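Local coordinates for probable acetyltransferases (Chromobacterium violaceum, PDB 3PZJ), which probably transfers an acetyl group from acetyl-CoA to an acceptor, perhaps the N-terminal serine or alanine of a protein, as a GNAT-family enzyme, at residues Ala104-Gln112 and Glu121-Leu131. Sequence-based numbering, arbitrary orientation.
With EDO (1,2-ethanediol), chain D.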
loop_
_atom_site.group_PDB
_atom_site.type_symbol
_atom_site.label_atom_id
_atom_site.label_comp_id
_atom_site.label_asym_id
_atom_site.label_seq_id
_atom_site.Cartn_x
_atom_site.Cartn_y
_atom_site.Cartn_z
ATOM N N ALA A 104 19.918 -8.381 -22.338
ATOM C CA ALA A 104 19.312 -7.799 -21.119
ATOM C C ALA A 104 20.236 -6.784 -20.564
ATOM O O ALA A 104 21.378 -7.097 -20.383
ATOM C CB ALA A 104 19.063 -8.894 -20.070
ATOM N N LEU A 105 19.783 -5.541 -20.372
ATOM C CA LEU A 105 20.602 -4.490 -19.736
ATOM C C LEU A 105 20.154 -4.098 -18.312
ATOM O O LEU A 105 20.820 -3.352 -17.616
ATOM C CB LEU A 105 20.531 -3.233 -20.558
ATOM C CG LEU A 105 20.973 -3.379 -21.996
ATOM C CD1 LEU A 105 20.600 -2.038 -22.675
ATOM C CD2 LEU A 105 22.466 -3.696 -21.982
ATOM N N GLY A 106 19.021 -4.637 -17.893
ATOM C CA GLY A 106 18.541 -4.563 -16.482
ATOM C C GLY A 106 17.069 -4.883 -16.508
ATOM O O GLY A 106 16.556 -5.326 -17.543
ATOM N N PHE A 107 16.399 -4.628 -15.402
ATOM C CA PHE A 107 14.981 -4.840 -15.310
ATOM C C PHE A 107 14.277 -3.831 -14.447
ATOM O O PHE A 107 14.893 -3.107 -13.753
ATOM C CB PHE A 107 14.628 -6.262 -14.900
ATOM C CG PHE A 107 15.020 -6.629 -13.501
ATOM C CD1 PHE A 107 14.093 -6.665 -12.519
ATOM C CD2 PHE A 107 16.301 -6.974 -13.193
ATOM C CE1 PHE A 107 14.433 -7.018 -11.285
ATOM C CE2 PHE A 107 16.644 -7.321 -11.954
ATOM C CZ PHE A 107 15.722 -7.339 -11.000
ATOM N N LEU A 108 12.959 -3.803 -14.585
ATOM C CA LEU A 108 12.053 -2.955 -13.832
ATOM C C LEU A 108 10.607 -3.332 -14.117
ATOM O O LEU A 108 10.357 -4.124 -14.927
ATOM C CB LEU A 108 12.292 -1.486 -14.130
ATOM C CG LEU A 108 11.619 -0.894 -15.323
ATOM C CD1 LEU A 108 11.617 0.609 -15.252
ATOM C CD2 LEU A 108 12.194 -1.382 -16.558
ATOM N N GLY A 109 9.670 -2.789 -13.381
ATOM C CA GLY A 109 8.287 -3.091 -13.625
ATOM C C GLY A 109 7.291 -2.372 -12.758
ATOM O O GLY A 109 7.600 -1.346 -12.248
ATOM N N TYR A 110 6.107 -2.946 -12.621
ATOM C CA TYR A 110 5.056 -2.419 -11.803
ATOM C C TYR A 110 4.905 -3.319 -10.577
ATOM O O TYR A 110 5.086 -4.565 -10.630
ATOM C CB TYR A 110 3.766 -2.439 -12.596
ATOM C CG TYR A 110 3.754 -1.639 -13.905
ATOM C CD1 TYR A 110 3.952 -0.272 -13.913
ATOM C CD2 TYR A 110 3.465 -2.261 -15.129
ATOM C CE1 TYR A 110 3.841 0.460 -15.094
ATOM C CE2 TYR A 110 3.390 -1.517 -16.327
ATOM C CZ TYR A 110 3.594 -0.179 -16.276
ATOM O OH TYR A 110 3.470 0.525 -17.421
ATOM N N ARG A 111 4.536 -2.706 -9.458
ATOM C CA ARG A 111 4.065 -3.476 -8.344
ATOM C C ARG A 111 2.936 -2.756 -7.682
ATOM O O ARG A 111 2.584 -1.600 -8.022
ATOM C CB ARG A 111 5.170 -3.730 -7.336
ATOM C CG ARG A 111 5.732 -2.397 -6.766
ATOM C CD ARG A 111 7.056 -2.651 -5.931
ATOM N NE ARG A 111 6.822 -3.621 -4.887
ATOM C CZ ARG A 111 6.369 -3.360 -3.641
ATOM N NH1 ARG A 111 6.119 -2.123 -3.220
ATOM N NH2 ARG A 111 6.164 -4.361 -2.773
ATOM N N GLN A 112 2.320 -3.464 -6.770
ATOM C CA GLN A 112 1.139 -2.936 -6.059
ATOM C C GLN A 112 0.098 -2.373 -7.081
ATOM O O GLN A 112 -0.417 -1.299 -6.873
ATOM C CB GLN A 112 1.557 -1.852 -5.023
ATOM C CG GLN A 112 2.491 -2.340 -3.941
ATOM C CD GLN A 112 1.819 -3.328 -3.050
ATOM O OE1 GLN A 112 2.062 -4.547 -3.127
ATOM N NE2 GLN A 112 0.967 -2.841 -2.221
ATOM N N GLU A 121 2.559 1.290 -8.935
ATOM C CA GLU A 121 3.869 1.720 -8.468
ATOM C C GLU A 121 4.906 1.233 -9.480
ATOM O O GLU A 121 4.800 0.068 -9.877
ATOM C CB GLU A 121 4.102 1.125 -7.128
ATOM C CG GLU A 121 5.462 1.474 -6.499
ATOM C CD GLU A 121 5.680 0.778 -5.161
ATOM O OE1 GLU A 121 4.738 0.388 -4.452
ATOM O OE2 GLU A 121 6.854 0.550 -4.871
ATOM N N ILE A 122 5.796 2.113 -9.989
ATOM C CA ILE A 122 6.959 1.675 -10.757
ATOM C C ILE A 122 8.029 1.327 -9.733
ATOM O O ILE A 122 8.347 2.139 -8.897
ATOM C CB ILE A 122 7.423 2.752 -11.756
ATOM C CG1 ILE A 122 6.457 2.762 -12.936
ATOM C CG2 ILE A 122 8.801 2.499 -12.296
ATOM C CD1 ILE A 122 6.473 4.006 -13.777
ATOM N N GLY A 123 8.510 0.103 -9.789
ATOM C CA GLY A 123 9.535 -0.372 -8.924
ATOM C C GLY A 123 10.372 -1.469 -9.493
ATOM O O GLY A 123 10.387 -1.665 -10.703
ATOM N N HIS A 124 11.120 -2.089 -8.599
ATOM C CA HIS A 124 12.116 -3.046 -8.904
ATOM C C HIS A 124 13.031 -2.522 -9.993
ATOM O O HIS A 124 13.451 -3.260 -10.904
ATOM C CB HIS A 124 11.431 -4.367 -9.335
ATOM C CG HIS A 124 10.785 -5.097 -8.215
ATOM N ND1 HIS A 124 9.439 -5.341 -8.204
ATOM C CD2 HIS A 124 11.278 -5.658 -7.081
ATOM C CE1 HIS A 124 9.115 -5.972 -7.082
ATOM N NE2 HIS A 124 10.207 -6.167 -6.373
ATOM N N VAL A 125 13.464 -1.260 -9.831
ATOM C CA VAL A 125 14.319 -0.649 -10.816
ATOM C C VAL A 125 15.738 -1.079 -10.562
ATOM O O VAL A 125 16.365 -0.706 -9.526
ATOM C CB VAL A 125 14.238 0.878 -10.792
ATOM C CG1 VAL A 125 15.249 1.564 -11.808
ATOM C CG2 VAL A 125 12.797 1.375 -10.925
ATOM N N ASN A 126 16.214 -1.961 -11.436
ATOM C CA ASN A 126 17.521 -2.634 -11.316
ATOM C C ASN A 126 18.269 -2.463 -12.627
ATOM O O ASN A 126 18.120 -3.291 -13.587
ATOM C CB ASN A 126 17.309 -4.110 -11.044
ATOM C CG ASN A 126 16.935 -4.383 -9.611
ATOM O OD1 ASN A 126 17.833 -4.481 -8.790
ATOM N ND2 ASN A 126 15.624 -4.347 -9.263
ATOM N N PHE A 127 19.060 -1.386 -12.693
ATOM C CA PHE A 127 19.746 -1.039 -13.944
ATOM C C PHE A 127 21.233 -1.313 -13.799
ATOM O O PHE A 127 21.845 -0.891 -12.826
ATOM C CB PHE A 127 19.536 0.452 -14.238
ATOM C CG PHE A 127 18.130 0.829 -14.695
ATOM C CD1 PHE A 127 17.145 -0.101 -14.943
ATOM C CD2 PHE A 127 17.821 2.149 -14.884
ATOM C CE1 PHE A 127 15.887 0.282 -15.402
ATOM C CE2 PHE A 127 16.556 2.520 -15.282
ATOM C CZ PHE A 127 15.613 1.584 -15.615
ATOM N N SER A 128 21.810 -1.969 -14.792
ATOM C CA SER A 128 23.270 -2.255 -14.797
ATOM C C SER A 128 24.020 -0.946 -14.818
ATOM O O SER A 128 23.489 0.055 -15.233
ATOM C CB SER A 128 23.615 -3.072 -16.040
ATOM O OG SER A 128 23.544 -2.297 -17.213
ATOM N N PRO A 129 25.301 -0.935 -14.411
ATOM C CA PRO A 129 26.015 0.362 -14.462
ATOM C C PRO A 129 26.056 1.003 -15.893
ATOM O O PRO A 129 25.866 2.192 -16.066
ATOM C CB PRO A 129 27.408 0.013 -13.900
ATOM C CG PRO A 129 27.151 -1.261 -13.034
ATOM C CD PRO A 129 26.046 -2.009 -13.745
ATOM N N ALA A 130 26.216 0.184 -16.918
ATOM C CA ALA A 130 26.229 0.634 -18.279
ATOM C C ALA A 130 24.947 1.334 -18.691
ATOM O O ALA A 130 24.939 2.148 -19.626
ATOM C CB ALA A 130 26.511 -0.544 -19.213
ATOM N N LEU A 131 23.855 0.988 -18.019
ATOM C CA LEU A 131 22.531 1.577 -18.300
ATOM C C LEU A 131 22.262 2.805 -17.439
ATOM O O LEU A 131 21.740 3.788 -17.920
ATOM C CB LEU A 131 21.468 0.549 -18.055
ATOM C CG LEU A 131 19.994 0.858 -18.395
ATOM C CD1 LEU A 131 19.836 1.045 -19.877
ATOM C CD2 LEU A 131 19.162 -0.298 -17.941
HETATM C C1 EDO D . 12.054 -2.578 -5.391
HETATM O O1 EDO D . 13.378 -2.440 -5.846
HETATM C C2 EDO D . 11.388 -1.226 -5.429
HETATM O O2 EDO D . 10.065 -1.468 -5.821
#
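Phe107 and Asn126 face each other in the central antiparallel hairpin of the GNAT fold, strands 106-111 and 121-127, bonded through both backbone N-H groups. Asn126 CB sits over one face of the Phe107 ring, a CH-pi contact 3.7 Å from the centroid, and the amide continues past the rim at CZ, its plane 11° from that of the ring. Between this pair and Gly109-Gly123 the register slips by one residue, a beta bulge in which His124 has left-handed helical backbone angles. The bulge turns His124 N away from the partner strand, and 1,2-ethanediol, probably from the crystallisation liquor, takes it up, O2 lying 3.0 Å from His124 N. In GNAT enzymes the bulged strand characteristically lines the acetyl-CoA cleft; the diol is also bonded to Tyr69 OH. Further along, Arg111 NH1 forms a salt bridge to both carboxylate oxygens of Glu121, 3.1 Å to OE1, both hydrogen bonds weak, the one to OE2 the straighter, guanidinium and carboxylate planes 75° apart. On the opposite face Leu108, Tyr110, Ile122 and Phe127 pack against helix 135-150, Leu108 CD1 meeting Phe127 CZ at 4.1 Å. His63 and Tyr69 hold the Asn126 amide. Beyond Phe127, Leu105 O accepts from both Ser128 N and Ser128 OG; the hydroxyl, swung between its backbone N and carbonyl carbon (chi1 72°), reaches a lone pair of Leu105 O at 2.9 Å.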